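Local coordinates for single-stranded DNA-binding protein DdrB (Deinococcus radiodurans, PDB 4HQB) that binds single-stranded DNA as a five-subunit assembly, probably as part of the response to DNA damage, at residues 50-55 and 131-136; 87-92 and 106-111. One frame throughout, in Å; residues are numbered along the deposited sequence.

Contact 1. Residues 50-55 and 131-136; sequences YQFPIE and SLAIFR. With nucleotides of chain G.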
ATOM      1  N   TYR A  50      -7.284 -16.783   4.525  1.00 29.26           N
ATOM      2  CA  TYR A  50      -8.571 -16.789   3.838  1.00 32.46           C
ATOM      3  C   TYR A  50      -9.500 -17.779   4.550  1.00 40.45           C
ATOM      4  O   TYR A  50      -9.054 -18.856   5.017  1.00 36.98           O
ATOM      5  CB  TYR A  50      -8.409 -17.191   2.375  1.00 38.28           C
ATOM      6  CG  TYR A  50      -7.474 -16.315   1.567  1.00 42.26           C
ATOM      7  CD1 TYR A  50      -7.943 -15.175   0.919  1.00 40.08           C
ATOM      8  CD2 TYR A  50      -6.119 -16.633   1.444  1.00 34.08           C
ATOM      9  CE1 TYR A  50      -7.089 -14.373   0.174  1.00 38.02           C
ATOM     10  CE2 TYR A  50      -5.258 -15.841   0.712  1.00 36.72           C
ATOM     11  CZ  TYR A  50      -5.751 -14.710   0.076  1.00 40.95           C
ATOM     12  OH  TYR A  50      -4.909 -13.914  -0.655  1.00 41.33           O
ATOM     13  N   GLN A  51     -10.785 -17.430   4.632  1.00 29.16           N
ATOM     14  CA  GLN A  51     -11.753 -18.281   5.344  1.00 33.20           C
ATOM     15  C   GLN A  51     -12.755 -18.876   4.385  1.00 36.67           C
ATOM     16  O   GLN A  51     -13.468 -18.153   3.711  1.00 40.94           O
ATOM     17  CB  GLN A  51     -12.497 -17.472   6.389  1.00 30.78           C
ATOM     18  CG  GLN A  51     -11.606 -16.602   7.231  1.00 29.42           C
ATOM     19  CD  GLN A  51     -10.982 -17.388   8.339  1.00 47.04           C
ATOM     20  OE1 GLN A  51     -11.621 -18.283   8.903  1.00 47.58           O
ATOM     21  NE2 GLN A  51      -9.717 -17.089   8.652  1.00 49.88           N
ATOM     22  N   PHE A  52     -12.818 -20.198   4.320  1.00 29.39           N
ATOM     23  CA  PHE A  52     -13.692 -20.854   3.351  1.00 29.07           C
ATOM     24  C   PHE A  52     -14.526 -21.913   4.060  1.00 32.54           C
ATOM     25  O   PHE A  52     -14.193 -22.313   5.184  1.00 33.98           O
ATOM     26  CB  PHE A  52     -12.866 -21.522   2.238  1.00 28.07           C
ATOM     27  CG  PHE A  52     -11.995 -20.576   1.468  1.00 37.11           C
ATOM     28  CD1 PHE A  52     -12.546 -19.614   0.643  1.00 38.36           C
ATOM     29  CD2 PHE A  52     -10.612 -20.660   1.566  1.00 41.06           C
ATOM     30  CE1 PHE A  52     -11.739 -18.742  -0.068  1.00 43.33           C
ATOM     31  CE2 PHE A  52      -9.798 -19.802   0.858  1.00 35.34           C
ATOM     32  CZ  PHE A  52     -10.356 -18.832   0.045  1.00 33.91           C
ATOM     33  N   PRO A  53     -15.610 -22.364   3.407  1.00 30.36           N
ATOM     34  CA  PRO A  53     -16.447 -23.448   3.927  1.00 27.63           C
ATOM     35  C   PRO A  53     -15.634 -24.728   4.063  1.00 36.06           C
ATOM     36  O   PRO A  53     -14.754 -24.964   3.223  1.00 33.17           O
ATOM     37  CB  PRO A  53     -17.506 -23.610   2.840  1.00 34.88           C
ATOM     38  CG  PRO A  53     -17.653 -22.220   2.272  1.00 38.13           C
ATOM     39  CD  PRO A  53     -16.222 -21.710   2.235  1.00 35.31           C
ATOM     40  N   ILE A  54     -15.898 -25.527   5.094  1.00 31.67           N
ATOM     41  CA  ILE A  54     -15.154 -26.767   5.253  1.00 31.38           C
ATOM     42  C   ILE A  54     -15.365 -27.649   4.017  1.00 42.17           C
ATOM     43  O   ILE A  54     -14.404 -28.219   3.509  1.00 34.60           O
ATOM     44  CB  ILE A  54     -15.482 -27.546   6.583  1.00 39.07           C
ATOM     45  CG1 ILE A  54     -14.625 -28.807   6.700  1.00 35.18           C
ATOM     46  CG2 ILE A  54     -16.984 -27.905   6.694  1.00 40.39           C
ATOM     47  CD1 ILE A  54     -13.105 -28.553   6.726  1.00 35.63           C
ATOM     48  N   GLU A  55     -16.597 -27.714   3.502  1.00 38.30           N
ATOM     49  CA  GLU A  55     -16.907 -28.595   2.363  1.00 36.56           C
ATOM     50  C   GLU A  55     -16.206 -28.182   1.063  1.00 38.60           C
ATOM     51  O   GLU A  55     -16.298 -28.902   0.086  1.00 38.23           O
ATOM     52  CB  GLU A  55     -18.420 -28.674   2.086  1.00 50.83           C
ATOM     53  CG  GLU A  55     -19.341 -29.078   3.255  1.00 57.93           C
ATOM     54  CD  GLU A  55     -20.860 -28.893   2.937  1.00 79.01           C
ATOM     55  OE1 GLU A  55     -21.357 -27.742   2.705  1.00 46.76           O
ATOM     56  OE2 GLU A  55     -21.564 -29.931   2.918  1.00 90.96           O
ATOM     57  N   SER A 131      -0.962 -18.075   8.900  1.00 34.70           N
ATOM     58  CA  SER A 131      -1.987 -18.948   8.345  1.00 41.70           C
ATOM     59  C   SER A 131      -2.321 -18.517   6.916  1.00 41.78           C
ATOM     60  O   SER A 131      -2.404 -17.323   6.639  1.00 38.65           O
ATOM     61  CB  SER A 131      -3.225 -18.927   9.256  1.00 41.42           C
ATOM     62  OG  SER A 131      -4.407 -18.849   8.493  1.00 62.16           O
ATOM     63  N   LEU A 132      -2.465 -19.481   6.010  1.00 38.11           N
ATOM     64  CA  LEU A 132      -2.869 -19.190   4.632  1.00 32.37           C
ATOM     65  C   LEU A 132      -4.379 -19.300   4.423  1.00 35.67           C
ATOM     66  O   LEU A 132      -4.988 -18.456   3.754  1.00 34.25           O
ATOM     67  CB  LEU A 132      -2.162 -20.118   3.652  1.00 31.52           C
ATOM     68  CG  LEU A 132      -2.575 -20.060   2.176  1.00 30.04           C
ATOM     69  CD1 LEU A 132      -2.220 -18.707   1.519  1.00 28.27           C
ATOM     70  CD2 LEU A 132      -1.909 -21.237   1.426  1.00 30.80           C
ATOM     71  N   ALA A 133      -4.969 -20.356   4.975  1.00 28.88           N
ATOM     72  CA  ALA A 133      -6.395 -20.606   4.815  1.00 30.69           C
ATOM     73  C   ALA A 133      -6.966 -21.441   5.950  1.00 34.32           C
ATOM     74  O   ALA A 133      -6.305 -22.345   6.498  1.00 33.16           O
ATOM     75  CB  ALA A 133      -6.679 -21.288   3.479  1.00 25.85           C
ATOM     76  N   ILE A 134      -8.208 -21.136   6.294  1.00 30.41           N
ATOM     77  CA  ILE A 134      -8.899 -21.873   7.333  1.00 38.18           C
ATOM     78  C   ILE A 134     -10.224 -22.320   6.780  1.00 34.59           C
ATOM     79  O   ILE A 134     -11.038 -21.498   6.396  1.00 32.64           O
ATOM     80  CB  ILE A 134      -9.100 -21.034   8.610  1.00 50.77           C
ATOM     81  CG1 ILE A 134      -7.737 -20.574   9.127  1.00 51.90           C
ATOM     82  CG2 ILE A 134      -9.872 -21.853   9.685  1.00 42.36           C
ATOM     83  CD1 ILE A 134      -7.765 -19.905  10.465  1.00 61.37           C
ATOM     84  N   PHE A 135     -10.417 -23.633   6.729  1.00 37.99           N
ATOM     85  CA  PHE A 135     -11.654 -24.217   6.254  1.00 34.86           C
ATOM     86  C   PHE A 135     -12.507 -24.636   7.472  1.00 35.53           C
ATOM     87  O   PHE A 135     -12.125 -25.529   8.225  1.00 38.22           O
ATOM     88  CB  PHE A 135     -11.355 -25.388   5.300  1.00 39.07           C
ATOM     89  CG  PHE A 135     -10.653 -24.967   4.007  1.00 39.56           C
ATOM     90  CD1 PHE A 135      -9.270 -24.823   3.960  1.00 33.91           C
ATOM     91  CD2 PHE A 135     -11.379 -24.726   2.845  1.00 29.15           C
ATOM     92  CE1 PHE A 135      -8.626 -24.440   2.785  1.00 33.30           C
ATOM     93  CE2 PHE A 135     -10.750 -24.338   1.669  1.00 30.52           C
ATOM     94  CZ  PHE A 135      -9.373 -24.187   1.638  1.00 33.57           C
ATOM     95  N   ARG A 136     -13.640 -23.953   7.665  1.00 31.43           N
ATOM     96  CA  ARG A 136     -14.551 -24.203   8.791  1.00 40.56           C
ATOM     97  C   ARG A 136     -16.019 -23.872   8.472  1.00 37.00           C
ATOM     98  O   ARG A 136     -16.318 -22.813   7.911  1.00 29.47           O
ATOM     99  CB  ARG A 136     -14.125 -23.393  10.020  1.00 31.83           C
ATOM    100  CG  ARG A 136     -14.744 -23.880  11.317  1.00 30.86           C
ATOM    101  CD  ARG A 136     -14.317 -23.005  12.501  1.00 35.92           C
ATOM    102  NE  ARG A 136     -14.760 -21.637  12.264  1.00 44.67           N
ATOM    103  CZ  ARG A 136     -13.970 -20.567  12.244  1.00 47.47           C
ATOM    104  NH1 ARG A 136     -12.669 -20.682  12.497  1.00 38.99           N
ATOM    105  NH2 ARG A 136     -14.494 -19.374  11.981  1.00 42.84           N
TER
ATOM    106  P    DT G   3     -17.620 -17.731  10.702  1.00 43.33           P
ATOM    107  OP1  DT G   3     -17.521 -17.101   9.372  1.00 50.51           O
ATOM    108  OP2  DT G   3     -17.196 -19.124  10.919  1.00 47.30           O
ATOM    109  O5'  DT G   3     -16.794 -16.836  11.741  1.00 35.17           O
ATOM    110  C5'  DT G   3     -16.835 -15.448  11.605  1.00 39.71           C
ATOM    111  C4'  DT G   3     -16.672 -14.810  12.973  1.00 41.94           C
ATOM    112  O4'  DT G   3     -17.804 -15.123  13.838  1.00 40.66           O
ATOM    113  C3'  DT G   3     -15.413 -15.254  13.711  1.00 37.31           C
ATOM    114  O3'  DT G   3     -14.913 -14.073  14.300  1.00 39.34           O
ATOM    115  C2'  DT G   3     -15.940 -16.252  14.755  1.00 38.98           C
ATOM    116  C1'  DT G   3     -17.309 -15.629  15.064  1.00 39.73           C
ATOM    117  N1   DT G   3     -18.320 -16.562  15.618  1.00 43.01           N
ATOM    118  C2   DT G   3     -18.814 -16.315  16.895  1.00 43.40           C
ATOM    119  O2   DT G   3     -18.471 -15.397  17.618  1.00 42.51           O
ATOM    120  N3   DT G   3     -19.744 -17.209  17.328  1.00 37.72           N
ATOM    121  C4   DT G   3     -20.220 -18.299  16.647  1.00 37.40           C
ATOM    122  O4   DT G   3     -21.045 -19.038  17.144  1.00 41.25           O
ATOM    123  C5   DT G   3     -19.688 -18.514  15.327  1.00 46.89           C
ATOM    124  C7   DT G   3     -20.188 -19.706  14.551  1.00 44.54           C
ATOM    125  C6   DT G   3     -18.756 -17.645  14.865  1.00 38.74           C
TER
HETATM  126  O   HOH W   1     -11.252 -18.434  11.480  1.00 44.95           O
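Tyr50 O is gripped twice from the facing strand: Ile134 N gives it a 2.7 Å hydrogen bond, and the CA-H of Ala133 adds a weaker contact. Phe52 O is held in the same fashion, by Arg136 N at 3.0 Å and by the CA-H of Phe135. With Tyr50 N to Leu132 O and Phe52 N to Ile134 O, these bonds make a parallel pairing that sets strand 50-52 next to 129-135 as an outermost strand of the mixed sheet within this chain. On one face the Phe52 and Phe135 rings lie side by side, their planes inclined at 35°; Phe52 CB sits 3.6 Å from Phe135 CE2. Pro53 O lies in the plane of the Phe135 ring at its edge, 3.4 Å from Phe135 CD2, and Ile54 CD1 closes on Phe135 CB. Phe60 meets Phe135 edge-to-face, and Leu14 of the second subunit packs on Tyr50 and Phe52. Cutting Phe135 back to an alanine is likely to open a gap beside Phe52 CB and Ile54 CD1 and to remove one of the two rings that Phe60 meets here, the other being Phe52. On the other face the Gln51 amide runs alongside Ile134, with its NE2 bonded to Gly49 O. Water 1 donates to Gln51 OE1 at 2.6 Å and accepts from Arg136 NH1 at 2.8 Å. A bend in the Arg136 chain (chi3 60°) turns its guanidinium edge-on to the phosphate, where Arg136 NH2 donates to OP2 of DT3 of chain G at 2.9 Å; the water bridge at NH1 helps to fix the group's rotation.

Contact 2. Residues 87-92 and 106-111; sequences RRRELE and KYSRGA. With nucleotides of chain F.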
ATOM      1  N   ARG A  87       1.381 -26.131   5.502  1.00 36.89           N
ATOM      2  CA  ARG A  87       1.016 -27.502   5.865  1.00 42.51           C
ATOM      3  C   ARG A  87      -0.442 -27.621   6.334  1.00 32.04           C
ATOM      4  O   ARG A  87      -0.951 -26.740   7.017  1.00 34.59           O
ATOM      5  CB  ARG A  87       1.960 -28.012   6.965  1.00 44.10           C
ATOM      6  CG  ARG A  87       2.484 -29.420   6.756  1.00 61.53           C
ATOM      7  CD  ARG A  87       3.656 -29.743   7.689  1.00 63.68           C
ATOM      8  NE  ARG A  87       4.889 -29.120   7.230  1.00 67.03           N
ATOM      9  CZ  ARG A  87       5.863 -29.762   6.588  1.00 75.29           C
ATOM     10  NH1 ARG A  87       5.750 -31.059   6.329  1.00 75.19           N
ATOM     11  NH2 ARG A  87       6.953 -29.107   6.197  1.00 79.81           N
ATOM     12  N   ARG A  88      -1.095 -28.717   5.968  1.00 32.06           N
ATOM     13  CA  ARG A  88      -2.474 -29.000   6.382  1.00 37.61           C
ATOM     14  C   ARG A  88      -2.606 -29.548   7.813  1.00 33.93           C
ATOM     15  O   ARG A  88      -2.222 -30.682   8.101  1.00 45.70           O
ATOM     16  CB  ARG A  88      -3.082 -30.023   5.438  1.00 41.11           C
ATOM     17  CG  ARG A  88      -4.542 -30.324   5.689  1.00 36.63           C
ATOM     18  CD  ARG A  88      -5.020 -31.299   4.658  1.00 30.33           C
ATOM     19  NE  ARG A  88      -6.463 -31.507   4.641  1.00 42.18           N
ATOM     20  CZ  ARG A  88      -7.102 -32.391   5.406  1.00 43.00           C
ATOM     21  NH1 ARG A  88      -6.430 -33.105   6.294  1.00 35.13           N
ATOM     22  NH2 ARG A  88      -8.414 -32.548   5.288  1.00 42.70           N
ATOM     23  N   ARG A  89      -3.206 -28.747   8.681  1.00 27.26           N
ATOM     24  CA  ARG A  89      -3.330 -29.049  10.100  1.00 45.38           C
ATOM     25  C   ARG A  89      -4.781 -29.080  10.546  1.00 46.38           C
ATOM     26  O   ARG A  89      -5.639 -28.398   9.961  1.00 37.04           O
ATOM     27  CB  ARG A  89      -2.551 -28.027  10.933  1.00 50.52           C
ATOM     28  CG  ARG A  89      -1.189 -27.727  10.344  1.00 67.72           C
ATOM     29  CD  ARG A  89      -0.318 -26.910  11.247  1.00 73.51           C
ATOM     30  NE  ARG A  89       0.839 -26.369  10.533  1.00 75.49           N
ATOM     31  CZ  ARG A  89       2.032 -26.958  10.476  1.00 73.40           C
ATOM     32  NH1 ARG A  89       2.239 -28.115  11.087  1.00 69.41           N
ATOM     33  NH2 ARG A  89       3.025 -26.390   9.802  1.00 72.92           N
ATOM     34  N   GLU A  90      -5.042 -29.892  11.570  1.00 38.00           N
ATOM     35  CA  GLU A  90      -6.371 -30.055  12.130  1.00 41.98           C
ATOM     36  C   GLU A  90      -6.547 -29.122  13.308  1.00 37.30           C
ATOM     37  O   GLU A  90      -5.660 -28.992  14.154  1.00 45.46           O
ATOM     38  CB  GLU A  90      -6.583 -31.503  12.595  1.00 47.22           C
ATOM     39  CG  GLU A  90      -6.717 -32.510  11.455  1.00 46.44           C
ATOM     40  CD  GLU A  90      -6.667 -33.938  11.949  1.00 59.10           C
ATOM     41  OE1 GLU A  90      -6.820 -34.161  13.175  1.00 61.56           O
ATOM     42  OE2 GLU A  90      -6.466 -34.837  11.110  1.00 69.35           O
ATOM     43  N   LEU A  91      -7.680 -28.443  13.347  1.00 32.06           N
ATOM     44  CA  LEU A  91      -8.014 -27.631  14.501  1.00 41.49           C
ATOM     45  C   LEU A  91      -9.200 -28.297  15.188  1.00 41.04           C
ATOM     46  O   LEU A  91     -10.208 -28.591  14.540  1.00 46.00           O
ATOM     47  CB  LEU A  91      -8.403 -26.202  14.090  1.00 38.59           C
ATOM     48  CG  LEU A  91      -7.381 -25.058  14.011  1.00 47.16           C
ATOM     49  CD1 LEU A  91      -8.067 -23.711  13.675  1.00 37.84           C
ATOM     50  CD2 LEU A  91      -6.592 -24.931  15.300  1.00 49.15           C
ATOM     51  N   GLU A  92      -9.096 -28.526  16.491  1.00 33.72           N
ATOM     52  CA  GLU A  92     -10.223 -29.105  17.214  1.00 39.82           C
ATOM     53  C   GLU A  92     -11.370 -28.098  17.329  1.00 37.14           C
ATOM     54  O   GLU A  92     -11.156 -26.887  17.258  1.00 35.05           O
ATOM     55  CB  GLU A  92      -9.801 -29.618  18.606  1.00 48.15           C
ATOM     56  N   LYS A 106      -6.751 -26.123   8.875  1.00 36.92           N
ATOM     57  CA  LYS A 106      -5.913 -24.957   8.812  1.00 35.96           C
ATOM     58  C   LYS A 106      -4.667 -25.234   7.986  1.00 33.94           C
ATOM     59  O   LYS A 106      -3.951 -26.207   8.219  1.00 36.83           O
ATOM     60  CB  LYS A 106      -5.521 -24.492  10.215  1.00 34.37           C
ATOM     61  CG  LYS A 106      -4.540 -23.328  10.211  1.00 40.12           C
ATOM     62  CD  LYS A 106      -4.343 -22.713  11.602  1.00 44.36           C
ATOM     63  CE  LYS A 106      -3.429 -23.566  12.452  1.00 50.97           C
ATOM     64  NZ  LYS A 106      -2.775 -22.766  13.533  1.00 58.20           N
ATOM     65  N   TYR A 107      -4.420 -24.385   6.998  1.00 30.91           N
ATOM     66  CA  TYR A 107      -3.161 -24.434   6.286  1.00 30.44           C
ATOM     67  C   TYR A 107      -2.255 -23.312   6.817  1.00 40.60           C
ATOM     68  O   TYR A 107      -2.604 -22.114   6.718  1.00 35.96           O
ATOM     69  CB  TYR A 107      -3.403 -24.279   4.792  1.00 33.55           C
ATOM     70  CG  TYR A 107      -3.972 -25.504   4.123  1.00 25.68           C
ATOM     71  CD1 TYR A 107      -5.334 -25.758   4.154  1.00 30.26           C
ATOM     72  CD2 TYR A 107      -3.147 -26.401   3.444  1.00 29.75           C
ATOM     73  CE1 TYR A 107      -5.867 -26.865   3.534  1.00 34.65           C
ATOM     74  CE2 TYR A 107      -3.679 -27.537   2.817  1.00 30.80           C
ATOM     75  CZ  TYR A 107      -5.032 -27.756   2.869  1.00 32.02           C
ATOM     76  OH  TYR A 107      -5.588 -28.856   2.265  1.00 40.66           O
ATOM     77  N   SER A 108      -1.105 -23.688   7.382  1.00 32.30           N
ATOM     78  CA  SER A 108      -0.237 -22.694   8.031  1.00 29.20           C
ATOM     79  C   SER A 108       1.231 -23.082   8.094  1.00 33.27           C
ATOM     80  O   SER A 108       1.608 -24.199   7.721  1.00 35.34           O
ATOM     81  CB  SER A 108      -0.726 -22.400   9.447  1.00 30.61           C
ATOM     82  OG  SER A 108      -0.708 -23.571  10.208  1.00 40.60           O
ATOM     83  N   ARG A 109       2.052 -22.147   8.572  1.00 31.69           N
ATOM     84  CA  ARG A 109       3.504 -22.325   8.641  1.00 39.82           C
ATOM     85  C   ARG A 109       4.039 -21.478   9.783  1.00 36.72           C
ATOM     86  O   ARG A 109       3.341 -20.562  10.250  1.00 30.52           O
ATOM     87  CB  ARG A 109       4.168 -21.844   7.335  1.00 30.29           C
ATOM     88  CG  ARG A 109       4.069 -20.347   7.131  1.00 29.49           C
ATOM     89  CD  ARG A 109       4.809 -19.910   5.871  1.00 32.47           C
ATOM     90  NE  ARG A 109       4.546 -18.509   5.536  1.00 34.58           N
ATOM     91  CZ  ARG A 109       5.227 -17.486   6.044  1.00 40.57           C
ATOM     92  NH1 ARG A 109       6.184 -17.713   6.945  1.00 34.96           N
ATOM     93  NH2 ARG A 109       4.943 -16.239   5.668  1.00 35.37           N
ATOM     94  N   GLY A 110       5.267 -21.778  10.213  1.00 32.62           N
ATOM     95  CA  GLY A 110       5.954 -21.028  11.249  1.00 28.38           C
ATOM     96  C   GLY A 110       6.187 -19.599  10.783  1.00 40.74           C
ATOM     97  O   GLY A 110       6.336 -19.353   9.595  1.00 39.04           O
ATOM     98  N   ALA A 111       6.164 -18.643  11.706  1.00 32.94           N
ATOM     99  CA  ALA A 111       6.460 -17.264  11.353  1.00 32.45           C
ATOM    100  C   ALA A 111       7.968 -17.185  11.273  1.00 39.17           C
ATOM    101  O   ALA A 111       8.663 -17.764  12.110  1.00 47.11           O
ATOM    102  CB  ALA A 111       5.907 -16.294  12.430  1.00 31.40           C
TER
ATOM    103  P    DT F   4      11.499 -24.865  -1.518  1.00 70.15           P
ATOM    104  OP1  DT F   4      11.903 -23.807  -2.499  1.00 38.74           O
ATOM    105  OP2  DT F   4      12.340 -26.048  -1.191  1.00 55.49           O
ATOM    106  O5'  DT F   4      11.234 -24.123  -0.128  1.00 72.56           O
ATOM    107  C5'  DT F   4      10.828 -22.767  -0.095  1.00 59.88           C
ATOM    108  C4'  DT F   4      10.581 -22.445   1.353  1.00 53.82           C
ATOM    109  O4'  DT F   4       9.683 -23.460   1.825  1.00 55.58           O
ATOM    110  C3'  DT F   4      11.827 -22.533   2.234  1.00 45.16           C
ATOM    111  O3'  DT F   4      11.739 -21.532   3.201  1.00 35.41           O
ATOM    112  C2'  DT F   4      11.712 -23.887   2.926  1.00 44.81           C
ATOM    113  C1'  DT F   4      10.198 -24.029   3.005  1.00 51.98           C
ATOM    114  N1   DT F   4       9.787 -25.433   3.034  1.00 54.73           N
ATOM    115  C2   DT F   4       9.160 -25.884   4.168  1.00 53.70           C
ATOM    116  O2   DT F   4       8.938 -25.161   5.122  1.00 60.98           O
ATOM    117  N3   DT F   4       8.815 -27.209   4.138  1.00 53.39           N
ATOM    118  C4   DT F   4       9.027 -28.092   3.097  1.00 54.95           C
ATOM    119  O4   DT F   4       8.691 -29.264   3.136  1.00 67.68           O
ATOM    120  C5   DT F   4       9.683 -27.555   1.946  1.00 55.85           C
ATOM    121  C7   DT F   4       9.936 -28.473   0.793  1.00 53.99           C
ATOM    122  C6   DT F   4      10.037 -26.257   1.955  1.00 57.76           C
TER
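Arg88 crosses one face of the Tyr107 ring at a slant, with Arg88 CB 3.7 Å from Tyr107 CE2 and Arg88 CG in an off-centre CH-pi contact 4.3 Å from the ring centroid. Its CG stands opposite the backbone N (chi1 -175°) and the chain stays extended to NE, which carries Arg88 CD to 3.5 Å from Tyr107 OH and sets the guanidinium steeply to the ring, planes 79° apart. Glu57 OE2 ties both ends together, in a salt bridge with Arg88 NE and a hydrogen bond with Tyr107 OH. On the other face of the sheet Arg89 runs extended alongside Ser108, with Ser108 OG at the edge of its guanidinium and Arg87 CB against one flat side, near the rim. Ser108 O accepts a backbone bond from Arg87 N at 3.0 Å and a weak one from Arg89 NH2 at 3.3 Å. Leu91 CG rests near Lys106 CB, while the Lys106 amine makes a cation-pi contact with Tyr129. The Arg87 chain, bent at chi3, passes Glu76 and Leu78 and brings NH2 to 3.4 Å from N3 of DT4 of chain F. Hydrogen-bonded pairs Arg87-Ser108 and Arg89-Lys106 flank non-hydrogen-bonded Arg88-Tyr107, the alternation of an antiparallel beta hairpin, strongly twisted with 121° between strand directions.

In the fold
After strands 6-11 and 17-22 and helix 28-36, the chain reaches strand 50-52, the first partner of contact 1; 75 residues separate 50-55 from its partner 131-136. Contact 2 is nested wholly inside that long loop and closes a much shorter one of 13 residues, the end of the hairpin 84-96/99-110. The two centres are about 11 Å apart and belong to one sheet, in which strand 129-135 lies between 50-52 and 99-110. Tyr107 joins them: its O and N probably bond to Leu132 N and Ala133 O across a classic beta bulge, and its ring packs on Phe135. Each contact meets a different DNA strand, chain G at contact 1 and chain F at contact 2.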